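Local atomic coordinates of 2-methyl-aconitate isomerase (Shewanella oneidensis, PDB entry 5K87), a protein that catalyses the cis-trans isomerization of 2-methyl-aconitate in the 2-methylcitrate cycle, the route by which the bacterium degrades propionate. Residues A[234-240]-A[286-292]; A[27-31]-A[115-119]; A[48-52]-A[394-398]. The protein carries 1 engineered substitution. The contacts are given in a common frame with arbitrary orientation. Residue numbers count along the deposited sequence, not the author numbering.

Contacts 2 and 3 lie on the same side of the chain's centre, their centres about 17 Å apart; contact 1 lies on the opposite side, its centre about 36 Å from that of contact 2 and about 41 Å from that of contact 3. All three reach one large mixed sheet. Contacts 2 and 3 are buried and touch: Phe29 CE2 is 3.5 Å from Leu49 CD2 of helix 43-53, and Phe29 CE1 4.0 Å from Val394 CG2 of strand 393-396. Both set a helix on a strand mainly through apolar side chains; contact 3 adds the Arg51 guanidinium against Pro397 and reaches the dimer interface. In partly buried contact 1, the Glu240 carboxylate bonds to backbone N-H groups of its own loop, and no hydrogen bond joins the segments.

Contact 1 of 3, residues A[234-240]-A[286-292]; sequences LGYTGTE and FVAPPKS
Residues 234-240 form an irregular loop; 286-292 are strand to 288, then a Pro-Pro loop; CA atoms of Gly238 and Ala288 lie 5.4 Å apart. Phe286 (chi1 58°, p) points its CA-to-CB bond toward the loop. Tyr236 (chi1 m) sets its CD2 over one face of the Phe286 ring, but the near-parallel rings (24°, centroids 5.2 Å apart) are slid apart and barely overlap. Leu234 CD1 comes 4.0 Å from Phe286 CB. Glu240 (chi1 m, chi2 p) folds back on its loop: Glu240 OE2 accepts from Thr237 N (2.9 Å). Glu240 OE1 accepts from Gly238 N (2.8 Å) and meets the ring edge at Phe286 CE2 (3.6 Å). Thr237 (p) closes an ST turn, Thr239 N to Thr237 OG1 3.2 Å; Thr237 O lies 3.3 Å from Ala288 CB. At Gly238 (97/-8) a CB would lie 2.8 Å from Ala288 CB. All-t Lys291 brings CD to 4.0 Å from Thr239 CG2 and NZ to 3.9 Å from Thr237 CG2. No hydrogen bond crosses; the loop meets strand and following loop by van der Waals contacts, some from polar atoms. Strand 283-288 runs between strands 225-230 and 308-314; helix 249-266 packs on Leu234 and Tyr236.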
ATOM      1  N   LEU A 234       8.053  29.229  -5.337  1.00 19.67           N
ATOM      2  CA  LEU A 234       7.411  28.234  -6.184  1.00 19.27           C
ATOM      3  C   LEU A 234       5.920  28.503  -6.336  1.00 19.82           C
ATOM      4  O   LEU A 234       5.212  27.741  -6.998  1.00 25.80           O
ATOM      5  CB  LEU A 234       7.604  26.842  -5.581  1.00 22.18           C
ATOM      6  CG  LEU A 234       9.042  26.380  -5.370  1.00 26.56           C
ATOM      7  CD1 LEU A 234       9.079  25.199  -4.412  0.42 19.89           C
ATOM      8  CD2 LEU A 234       9.671  26.017  -6.703  0.91 30.03           C
ATOM      9  N   GLY A 235       5.437  29.580  -5.726  1.00 18.93           N
ATOM     10  CA  GLY A 235       4.017  29.893  -5.736  1.00 20.20           C
ATOM     11  C   GLY A 235       3.211  29.051  -4.758  1.00 19.39           C
ATOM     12  O   GLY A 235       1.988  28.946  -4.876  1.00 25.08           O
ATOM     13  N   TYR A 236       3.898  28.445  -3.790  1.00 17.62           N
ATOM     14  CA  TYR A 236       3.244  27.665  -2.734  1.00 17.05           C
ATOM     15  C   TYR A 236       3.205  28.457  -1.433  1.00 18.09           C
ATOM     16  O   TYR A 236       3.889  29.475  -1.303  1.00 17.50           O
ATOM     17  CB  TYR A 236       3.952  26.319  -2.527  1.00 17.76           C
ATOM     18  CG  TYR A 236       3.820  25.388  -3.711  1.00 17.25           C
ATOM     19  CD1 TYR A 236       2.570  24.993  -4.175  1.00 18.46           C
ATOM     20  CD2 TYR A 236       4.943  24.898  -4.364  1.00 17.86           C
ATOM     21  CE1 TYR A 236       2.441  24.137  -5.264  1.00 18.21           C
ATOM     22  CE2 TYR A 236       4.823  24.049  -5.452  1.00 19.08           C
ATOM     23  CZ  TYR A 236       3.570  23.676  -5.896  1.00 18.42           C
ATOM     24  OH  TYR A 236       3.449  22.828  -6.975  1.00 20.17           O
ATOM     25  N   THR A 237       2.412  27.988  -0.474  1.00 17.03           N
ATOM     26  CA  THR A 237       2.319  28.643   0.825  1.00 17.07           C
ATOM     27  C   THR A 237       2.984  27.835   1.927  1.00 17.99           C
ATOM     28  O   THR A 237       3.245  28.358   3.004  1.00 17.68           O
ATOM     29  CB  THR A 237       0.867  28.860   1.232  1.00 18.19           C
ATOM     30  OG1 THR A 237       0.247  27.586   1.428  1.00 19.90           O
ATOM     31  CG2 THR A 237       0.121  29.624   0.149  1.00 22.53           C
ATOM     32  N   GLY A 238       3.241  26.556   1.667  1.00 16.32           N
ATOM     33  CA  GLY A 238       3.769  25.667   2.686  1.00 16.73           C
ATOM     34  C   GLY A 238       2.709  24.830   3.376  1.00 16.31           C
ATOM     35  O   GLY A 238       3.035  23.937   4.153  1.00 15.70           O
ATOM     36  N   THR A 239       1.438  25.108   3.094  1.00 15.18           N
ATOM     37  CA  THR A 239       0.347  24.349   3.702  1.00 15.85           C
ATOM     38  C   THR A 239      -0.175  23.228   2.803  1.00 15.48           C
ATOM     39  O   THR A 239      -1.143  22.554   3.144  1.00 16.44           O
ATOM     40  CB  THR A 239      -0.850  25.246   4.085  1.00 16.33           C
ATOM     41  OG1 THR A 239      -1.432  25.796   2.897  1.00 18.28           O
ATOM     42  CG2 THR A 239      -0.416  26.362   5.029  1.00 17.67           C
ATOM     43  N   GLU A 240       0.461  23.040   1.654  1.00 14.60           N
ATOM     44  CA  GLU A 240      -0.013  22.085   0.659  1.00 15.65           C
ATOM     45  C   GLU A 240      -0.079  20.662   1.197  1.00 14.51           C
ATOM     46  O   GLU A 240       0.745  20.242   2.025  1.00 14.91           O
ATOM     47  CB  GLU A 240       0.873  22.120  -0.585  1.00 15.95           C
ATOM     48  CG  GLU A 240       0.686  23.357  -1.461  1.00 16.71           C
ATOM     49  CD  GLU A 240       1.294  24.621  -0.878  1.00 17.92           C
ATOM     50  OE1 GLU A 240       2.192  24.531  -0.014  1.00 16.47           O
ATOM     51  OE2 GLU A 240       0.876  25.721  -1.305  1.00 18.17           O
ATOM     52  N   PHE A 286      10.473  22.339   0.579  1.00 13.33           N
ATOM     53  CA  PHE A 286      10.161  23.759   0.605  1.00 13.48           C
ATOM     54  C   PHE A 286       9.646  24.190   1.970  1.00 13.29           C
ATOM     55  O   PHE A 286       9.007  23.406   2.682  1.00 14.18           O
ATOM     56  CB  PHE A 286       9.267  24.204  -0.568  1.00 14.46           C
ATOM     57  CG  PHE A 286       7.944  23.489  -0.685  1.00 16.09           C
ATOM     58  CD1 PHE A 286       7.850  22.273  -1.351  1.00 15.68           C
ATOM     59  CD2 PHE A 286       6.779  24.070  -0.207  1.00 16.93           C
ATOM     60  CE1 PHE A 286       6.629  21.637  -1.499  1.00 18.48           C
ATOM     61  CE2 PHE A 286       5.557  23.436  -0.358  1.00 18.40           C
ATOM     62  CZ  PHE A 286       5.485  22.218  -1.004  1.00 19.04           C
ATOM     63  N   VAL A 287       9.960  25.434   2.337  1.00 13.50           N
ATOM     64  CA  VAL A 287       9.742  25.916   3.696  1.00 13.59           C
ATOM     65  C   VAL A 287       8.954  27.221   3.700  1.00 14.31           C
ATOM     66  O   VAL A 287       8.950  27.960   2.712  1.00 14.90           O
ATOM     67  CB  VAL A 287      11.090  26.145   4.443  1.00 15.08           C
ATOM     68  CG1 VAL A 287      11.936  24.887   4.404  1.00 16.19           C
ATOM     69  CG2 VAL A 287      11.869  27.331   3.857  1.00 15.68           C
ATOM     70  N   ALA A 288       8.298  27.504   4.818  1.00 13.91           N
ATOM     71  CA  ALA A 288       7.565  28.750   4.977  1.00 14.76           C
ATOM     72  C   ALA A 288       7.391  29.056   6.454  1.00 15.31           C
ATOM     73  O   ALA A 288       7.487  28.159   7.293  1.00 14.28           O
ATOM     74  CB  ALA A 288       6.210  28.654   4.304  1.00 16.21           C
ATOM     75  N   PRO A 289       7.135  30.338   6.786  1.00 15.52           N
ATOM     76  CA  PRO A 289       6.802  30.659   8.180  1.00 16.47           C
ATOM     77  C   PRO A 289       5.492  29.992   8.603  1.00 16.85           C
ATOM     78  O   PRO A 289       4.733  29.541   7.745  1.00 16.47           O
ATOM     79  CB  PRO A 289       6.637  32.189   8.148  1.00 16.95           C
ATOM     80  CG  PRO A 289       7.421  32.638   6.955  1.00 18.23           C
ATOM     81  CD  PRO A 289       7.244  31.549   5.945  1.00 17.22           C
ATOM     82  N   PRO A 290       5.224  29.932   9.913  1.00 15.61           N
ATOM     83  CA  PRO A 290       3.997  29.313  10.415  1.00 17.03           C
ATOM     84  C   PRO A 290       2.745  29.865   9.757  1.00 17.64           C
ATOM     85  O   PRO A 290       2.626  31.077   9.517  1.00 18.01           O
ATOM     86  CB  PRO A 290       4.001  29.692  11.897  1.00 18.49           C
ATOM     87  CG  PRO A 290       5.439  29.816  12.226  1.00 17.62           C
ATOM     88  CD  PRO A 290       6.082  30.407  11.009  1.00 17.23           C
ATOM     89  N   LYS A 291       1.816  28.964   9.469  1.00 17.43           N
ATOM     90  CA  LYS A 291       0.520  29.325   8.928  1.00 18.70           C
ATOM     91  C   LYS A 291      -0.407  28.177   9.282  1.00 19.02           C
ATOM     92  O   LYS A 291      -0.005  27.009   9.251  1.00 19.14           O
ATOM     93  CB  LYS A 291       0.604  29.537   7.412  1.00 19.09           C
ATOM     94  CG  LYS A 291      -0.658  30.108   6.787  1.00 24.06           C
ATOM     95  CD  LYS A 291      -0.474  30.382   5.299  1.00 23.05           C
ATOM     96  CE  LYS A 291      -1.676  31.127   4.734  1.00 32.79           C
ATOM     97  NZ  LYS A 291      -1.566  31.362   3.265  1.00 31.95           N
ATOM     98  N   SER A 292      -1.645  28.506   9.633  0.60 19.75           N
ATOM     99  CA  SER A 292      -2.623  27.501  10.020  0.60 19.95           C
ATOM    100  C   SER A 292      -3.071  26.680   8.816  0.60 18.30           C
ATOM    101  O   SER A 292      -3.170  27.199   7.705  0.60 19.47           O
ATOM    102  CB  SER A 292      -3.836  28.171  10.671  0.60 19.38           C
ATOM    103  OG  SER A 292      -4.792  27.215  11.091  0.60 23.73           O
TER

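Contact 2 of 3, residues A[27-31]-A[115-119]; sequences VFFRL and AVGAF
Phe28 sends its ring from strand 27-30 across helix 115-119, where it meets Ala115, Val116 and Phe119. Its CA-to-CB bond points toward the helix with chi1 at -73° (m), placing Phe28 CZ 3.5 Å from Ala115 CB and Phe28 CE2 4.0 Å from Val116 CG2. Phe119, one helical turn after Ala115 (Phe119 N to Ala115 O, 2.8 Å), returns the approach with chi1 t: Phe119 CD2 lies 3.6 Å from Phe28 CB. The two rings are near parallel at 27° but slid apart, centroids 5.8 Å, so they barely overlap. Phe119 CZ is 3.9 Å from Phe29 C, and its edge atom CE1 3.6 Å from Arg30 CG. Strand and helix axes approach to 10.3 Å at a signed crossing angle of -39°, and the nearest CA atoms, those of Phe28 and Phe119, are 7.9 Å apart. Such spacing is that of a helix laid on a sheet face; strand 24-30 pairs with strands 12-21 and 75-81, whose side chains also touch Phe28 and Phe119. The CA-to-CB bond of Phe29 points away, and its ring packs on Leu49 of helix 43-53. The Val116 side chain is about 7 Å from that of Cys109, inferred to be a catalytic proton donor/acceptor. No hydrogen bond crosses the segments, so the contact is van der Waals packing of apolar groups, with the charge of Arg30 paired to Asp33.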
ATOM      1  N   VAL A  27      10.373  -4.134   5.419  1.00 10.39           N
ATOM      2  CA  VAL A  27      10.672  -5.535   5.660  1.00  9.89           C
ATOM      3  C   VAL A  27      12.102  -5.637   6.175  1.00 10.86           C
ATOM      4  O   VAL A  27      13.049  -5.155   5.531  1.00 11.58           O
ATOM      5  CB  VAL A  27      10.498  -6.389   4.384  1.00 10.41           C
ATOM      6  CG1 VAL A  27      10.726  -7.851   4.717  1.00 12.49           C
ATOM      7  CG2 VAL A  27       9.122  -6.177   3.766  1.00 14.40           C
ATOM      8  N   PHE A  28      12.243  -6.258   7.345  1.00 10.08           N
ATOM      9  CA  PHE A  28      13.500  -6.355   8.083  1.00 10.16           C
ATOM     10  C   PHE A  28      14.052  -7.769   8.054  1.00 10.31           C
ATOM     11  O   PHE A  28      13.306  -8.736   8.260  1.00 11.29           O
ATOM     12  CB  PHE A  28      13.259  -5.995   9.550  1.00 10.75           C
ATOM     13  CG  PHE A  28      13.025  -4.531   9.784  1.00  9.75           C
ATOM     14  CD1 PHE A  28      11.881  -3.920   9.310  1.00 11.23           C
ATOM     15  CD2 PHE A  28      13.947  -3.767  10.483  1.00 11.71           C
ATOM     16  CE1 PHE A  28      11.666  -2.564   9.507  1.00 11.66           C
ATOM     17  CE2 PHE A  28      13.731  -2.404  10.699  1.00 12.63           C
ATOM     18  CZ  PHE A  28      12.596  -1.812  10.201  1.00 11.84           C
ATOM     19  N   PHE A  29      15.354  -7.887   7.823  1.00 10.41           N
ATOM     20  CA  PHE A  29      16.050  -9.166   7.793  1.00 11.52           C
ATOM     21  C   PHE A  29      17.287  -9.118   8.669  1.00 10.53           C
ATOM     22  O   PHE A  29      18.028  -8.119   8.669  1.00 11.71           O
ATOM     23  CB  PHE A  29      16.562  -9.472   6.382  1.00 11.74           C
ATOM     24  CG  PHE A  29      15.505  -9.484   5.316  1.00 11.02           C
ATOM     25  CD1 PHE A  29      14.855 -10.657   4.976  1.00 12.60           C
ATOM     26  CD2 PHE A  29      15.190  -8.323   4.629  1.00 12.98           C
ATOM     27  CE1 PHE A  29      13.896 -10.664   3.975  1.00 14.13           C
ATOM     28  CE2 PHE A  29      14.230  -8.329   3.632  1.00 13.85           C
ATOM     29  CZ  PHE A  29      13.589  -9.501   3.306  1.00 14.34           C
ATOM     30  N   ARG A  30      17.548 -10.213   9.374  1.00 11.39           N
ATOM     31  CA  ARG A  30      18.875 -10.460   9.919  1.00 12.41           C
ATOM     32  C   ARG A  30      19.731 -10.952   8.781  1.00 12.38           C
ATOM     33  O   ARG A  30      19.293 -11.803   7.999  1.00 13.88           O
ATOM     34  CB  ARG A  30      18.851 -11.598  10.931  1.00 15.59           C
ATOM     35  CG  ARG A  30      18.307 -11.314  12.300  1.00 19.87           C
ATOM     36  CD  ARG A  30      18.799 -12.388  13.295  1.00 20.97           C
ATOM     37  NE  ARG A  30      18.526 -13.736  12.800  1.00 20.73           N
ATOM     38  CZ  ARG A  30      18.777 -14.859  13.466  1.00 24.36           C
ATOM     39  NH1 ARG A  30      19.316 -14.810  14.678  1.00 30.84           N
ATOM     40  NH2 ARG A  30      18.483 -16.030  12.915  1.00 21.72           N
ATOM     41  N   LEU A  31      20.955 -10.450   8.698  0.59 12.75           N
ATOM     42  CA  LEU A  31      21.876 -10.850   7.644  0.59 14.87           C
ATOM     43  C   LEU A  31      21.995 -12.369   7.522  0.59 13.66           C
ATOM     44  O   LEU A  31      21.916 -12.920   6.425  0.59 14.52           O
ATOM     45  CB  LEU A  31      23.247 -10.232   7.905  0.59 14.30           C
ATOM     46  CG  LEU A  31      24.362 -10.614   6.935  0.59 15.18           C
ATOM     47  CD1 LEU A  31      24.061 -10.090   5.538  0.59 17.37           C
ATOM     48  CD2 LEU A  31      25.688 -10.070   7.430  0.59 17.71           C
ATOM     49  N   ALA A 115      12.510   1.139  14.748  1.00 11.11           N
ATOM     50  CA  ALA A 115      12.272  -0.267  14.460  1.00 11.33           C
ATOM     51  C   ALA A 115      13.577  -1.053  14.382  1.00 11.09           C
ATOM     52  O   ALA A 115      13.612  -2.220  14.778  1.00 11.82           O
ATOM     53  CB  ALA A 115      11.451  -0.426  13.190  1.00 12.05           C
ATOM     54  N   VAL A 116      14.649  -0.430  13.901  1.00 11.05           N
ATOM     55  CA  VAL A 116      15.960  -1.064  13.902  1.00 11.86           C
ATOM     56  C   VAL A 116      16.382  -1.428  15.322  1.00 10.89           C
ATOM     57  O   VAL A 116      16.843  -2.537  15.581  1.00 11.76           O
ATOM     58  CB  VAL A 116      17.014  -0.143  13.245  1.00 10.63           C
ATOM     59  CG1 VAL A 116      18.423  -0.618  13.551  1.00 12.08           C
ATOM     60  CG2 VAL A 116      16.768  -0.060  11.745  1.00 12.42           C
ATOM     61  N   GLY A 117      16.210  -0.487  16.249  1.00 11.03           N
ATOM     62  CA  GLY A 117      16.573  -0.739  17.633  1.00 12.74           C
ATOM     63  C   GLY A 117      15.792  -1.899  18.214  1.00 11.36           C
ATOM     64  O   GLY A 117      16.363  -2.795  18.834  1.00 12.73           O
ATOM     65  N   ALA A 118      14.479  -1.875  18.011  1.00 11.01           N
ATOM     66  CA  ALA A 118      13.614  -2.943  18.495  1.00 12.44           C
ATOM     67  C   ALA A 118      13.961  -4.292  17.870  1.00 12.43           C
ATOM     68  O   ALA A 118      14.028  -5.312  18.569  1.00 13.19           O
ATOM     69  CB  ALA A 118      12.163  -2.602  18.239  1.00 12.34           C
ATOM     70  N   PHE A 119      14.164  -4.309  16.553  1.00 12.37           N
ATOM     71  CA  PHE A 119      14.464  -5.551  15.852  1.00 12.34           C
ATOM     72  C   PHE A 119      15.759  -6.157  16.383  1.00 12.78           C
ATOM     73  O   PHE A 119      15.848  -7.365  16.614  1.00 14.07           O
ATOM     74  CB  PHE A 119      14.559  -5.320  14.340  1.00 12.53           C
ATOM     75  CG  PHE A 119      14.841  -6.581  13.548  1.00 13.85           C
ATOM     76  CD1 PHE A 119      16.133  -7.096  13.460  1.00 17.59           C
ATOM     77  CD2 PHE A 119      13.824  -7.252  12.905  1.00 13.93           C
ATOM     78  CE1 PHE A 119      16.394  -8.258  12.728  1.00 15.61           C
ATOM     79  CE2 PHE A 119      14.082  -8.408  12.169  1.00 13.98           C
ATOM     80  CZ  PHE A 119      15.361  -8.896  12.074  1.00 14.86           C
TER

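Contact 3 of 3, residues A[48-52]-A[394-398]; sequences LLLRV and VRVPK
Leu48 is the first residue of helical segment 48-52 to meet strand 394-396. Its CA-to-CB bond points sideways, but chi1 t and chi2 p swing the end nearer, so that Leu48 CD1 reaches Val396 CG2 at 3.7 Å. Leu49, pointing away at its CB, packs instead on Phe29 of strand 24-30. Arg51 points toward the strand; its chain (t, p, t) lays CG 3.6 Å from Val396 CG1 and brings NE to 3.7 Å from Pro397 CD, which lies over one face of the guanidinium. The head's own polar partner is elsewhere, NH1 donating to the carbonyl of Asp64. Helix and strand axes come within 8.4 Å and their N-to-C directions make 107°, a steep crossing of a helix over a strand of the sheet in the DAP epimerase-like fold, to whose clan this family belongs. The strand continues the sheet past strand 12-21, with which it pairs antiparallel, and on into the second subunit, where Val394 pairs antiparallel with a strand of that chain; Arg395, on the face away from the helix, makes salt bridges to Glu163 and Glu391 of the second subunit. Val52, held by the helical bond Val52 N to Leu48 O (2.9 Å), has its CA 6.2 Å from that of Val396. With chi1 t, Val52 CG2 meets Val396 CG1 at 3.7 Å and Val394 CG2 at 4.0 Å.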
ATOM      1  N   LEU A  48      16.608 -10.307  -4.687  1.00 12.13           N
ATOM      2  CA  LEU A  48      15.768 -10.862  -3.633  1.00 11.96           C
ATOM      3  C   LEU A  48      14.864  -9.781  -3.057  1.00 11.26           C
ATOM      4  O   LEU A  48      13.650  -9.965  -2.940  1.00 11.44           O
ATOM      5  CB  LEU A  48      16.627 -11.461  -2.522  1.00 12.82           C
ATOM      6  CG  LEU A  48      15.869 -11.890  -1.267  1.00 12.90           C
ATOM      7  CD1 LEU A  48      14.881 -12.985  -1.598  1.00 15.10           C
ATOM      8  CD2 LEU A  48      16.854 -12.339  -0.204  1.00 15.19           C
ATOM      9  N   LEU A  49      15.448  -8.639  -2.723  1.00 10.51           N
ATOM     10  CA  LEU A  49      14.691  -7.569  -2.090  1.00 11.10           C
ATOM     11  C   LEU A  49      13.647  -6.998  -3.042  1.00 10.32           C
ATOM     12  O   LEU A  49      12.528  -6.691  -2.638  1.00 11.27           O
ATOM     13  CB  LEU A  49      15.627  -6.473  -1.592  1.00 11.92           C
ATOM     14  CG  LEU A  49      16.595  -6.934  -0.501  1.00 15.89           C
ATOM     15  CD1 LEU A  49      17.534  -5.832  -0.094  1.00 16.99           C
ATOM     16  CD2 LEU A  49      15.830  -7.415   0.695  1.00 17.14           C
ATOM     17  N   LEU A  50      14.010  -6.842  -4.311  1.00 10.99           N
ATOM     18  CA  LEU A  50      13.045  -6.408  -5.313  1.00 11.58           C
ATOM     19  C   LEU A  50      11.837  -7.336  -5.355  1.00 10.63           C
ATOM     20  O   LEU A  50      10.684  -6.873  -5.350  1.00 10.78           O
ATOM     21  CB  LEU A  50      13.706  -6.332  -6.692  1.00 11.86           C
ATOM     22  CG  LEU A  50      14.598  -5.111  -6.930  1.00 12.49           C
ATOM     23  CD1 LEU A  50      15.562  -5.385  -8.081  1.00 14.04           C
ATOM     24  CD2 LEU A  50      13.762  -3.880  -7.239  1.00 13.44           C
ATOM     25  N   ARG A  51      12.078  -8.635  -5.372  1.00 10.79           N
ATOM     26  CA  ARG A  51      10.987  -9.582  -5.486  0.65 11.88           C
ATOM     27  C   ARG A  51      10.152  -9.637  -4.211  1.00 11.43           C
ATOM     28  O   ARG A  51       8.939  -9.792  -4.275  1.00 11.27           O
ATOM     29  CB  ARG A  51      11.532 -10.963  -5.840  0.65 13.44           C
ATOM     30  CG  ARG A  51      10.481 -11.915  -6.351  0.65 16.85           C
ATOM     31  CD  ARG A  51       9.834 -11.404  -7.632  0.65 17.78           C
ATOM     32  NE  ARG A  51       8.679 -12.224  -7.966  0.65 19.57           N
ATOM     33  CZ  ARG A  51       7.479 -12.060  -7.426  0.65 16.50           C
ATOM     34  NH1 ARG A  51       7.273 -11.087  -6.539  0.65 15.74           N
ATOM     35  NH2 ARG A  51       6.484 -12.851  -7.786  0.65 16.44           N
ATOM     36  N   VAL A  52      10.796  -9.510  -3.054  1.00 10.22           N
ATOM     37  CA  VAL A  52      10.039  -9.477  -1.798  1.00 10.81           C
ATOM     38  C   VAL A  52       9.050  -8.305  -1.808  1.00 10.69           C
ATOM     39  O   VAL A  52       7.892  -8.443  -1.425  1.00 11.38           O
ATOM     40  CB  VAL A  52      10.963  -9.377  -0.570  1.00 10.29           C
ATOM     41  CG1 VAL A  52      10.163  -9.050   0.688  1.00 12.17           C
ATOM     42  CG2 VAL A  52      11.757 -10.674  -0.390  1.00 12.03           C
ATOM     43  N   VAL A 394       8.895 -14.466   4.555  1.00 11.64           N
ATOM     44  CA  VAL A 394       8.458 -14.012   3.238  1.00 11.82           C
ATOM     45  C   VAL A 394       8.853 -15.054   2.201  1.00 11.73           C
ATOM     46  O   VAL A 394       9.784 -15.845   2.408  1.00 12.94           O
ATOM     47  CB  VAL A 394       9.038 -12.625   2.857  1.00 10.67           C
ATOM     48  CG1 VAL A 394       8.478 -11.549   3.765  1.00 12.33           C
ATOM     49  CG2 VAL A 394      10.565 -12.635   2.886  1.00 11.42           C
ATOM     50  N   ARG A 395       8.127 -15.062   1.087  1.00 12.04           N
ATOM     51  CA  ARG A 395       8.394 -15.999   0.008  1.00 11.91           C
ATOM     52  C   ARG A 395       8.648 -15.290  -1.301  1.00 12.28           C
ATOM     53  O   ARG A 395       8.006 -14.280  -1.600  1.00 12.81           O
ATOM     54  CB  ARG A 395       7.218 -16.946  -0.204  1.00 12.95           C
ATOM     55  CG  ARG A 395       6.875 -17.804   0.974  1.00 13.91           C
ATOM     56  CD  ARG A 395       6.011 -18.958   0.513  1.00 13.11           C
ATOM     57  NE  ARG A 395       5.411 -19.657   1.643  1.00 15.56           N
ATOM     58  CZ  ARG A 395       4.506 -20.621   1.529  1.00 14.37           C
ATOM     59  NH1 ARG A 395       4.112 -21.029   0.336  1.00 14.42           N
ATOM     60  NH2 ARG A 395       4.000 -21.186   2.615  1.00 18.58           N
ATOM     61  N   VAL A 396       9.563 -15.841  -2.089  1.00 12.06           N
ATOM     62  CA  VAL A 396       9.758 -15.418  -3.477  1.00 12.78           C
ATOM     63  C   VAL A 396      10.057 -16.645  -4.313  1.00 12.70           C
ATOM     64  O   VAL A 396      10.524 -17.649  -3.786  1.00 13.06           O
ATOM     65  CB  VAL A 396      10.925 -14.403  -3.656  1.00 13.81           C
ATOM     66  CG1 VAL A 396      10.632 -13.103  -2.921  1.00 13.99           C
ATOM     67  CG2 VAL A 396      12.251 -14.998  -3.209  1.00 15.28           C
ATOM     68  N   PRO A 397       9.792 -16.579  -5.623  1.00 13.38           N
ATOM     69  CA  PRO A 397      10.225 -17.689  -6.476  1.00 13.24           C
ATOM     70  C   PRO A 397      11.739 -17.894  -6.378  1.00 15.80           C
ATOM     71  O   PRO A 397      12.493 -16.957  -6.086  1.00 16.98           O
ATOM     72  CB  PRO A 397       9.795 -17.235  -7.878  1.00 16.23           C
ATOM     73  CG  PRO A 397       8.623 -16.324  -7.618  1.00 15.58           C
ATOM     74  CD  PRO A 397       9.010 -15.578  -6.365  1.00 13.14           C
ATOM     75  N   LYS A 398      12.173 -19.129  -6.605  0.91 16.14           N
ATOM     76  CA  LYS A 398      13.566 -19.495  -6.418  0.91 20.69           C
ATOM     77  C   LYS A 398      14.427 -18.676  -7.364  0.91 23.82           C
ATOM     78  O   LYS A 398      14.130 -18.606  -8.554  0.91 24.20           O
ATOM     79  CB  LYS A 398      13.746 -20.992  -6.673  0.91 22.26           C
ATOM     80  CG  LYS A 398      15.143 -21.515  -6.382  0.91 29.07           C
ATOM     81  CD  LYS A 398      15.266 -22.983  -6.767  0.91 32.89           C
ATOM     82  CE  LYS A 398      16.691 -23.484  -6.577  0.91 39.07           C
ATOM     83  NZ  LYS A 398      16.889 -24.845  -7.144  0.91 46.84           N
TER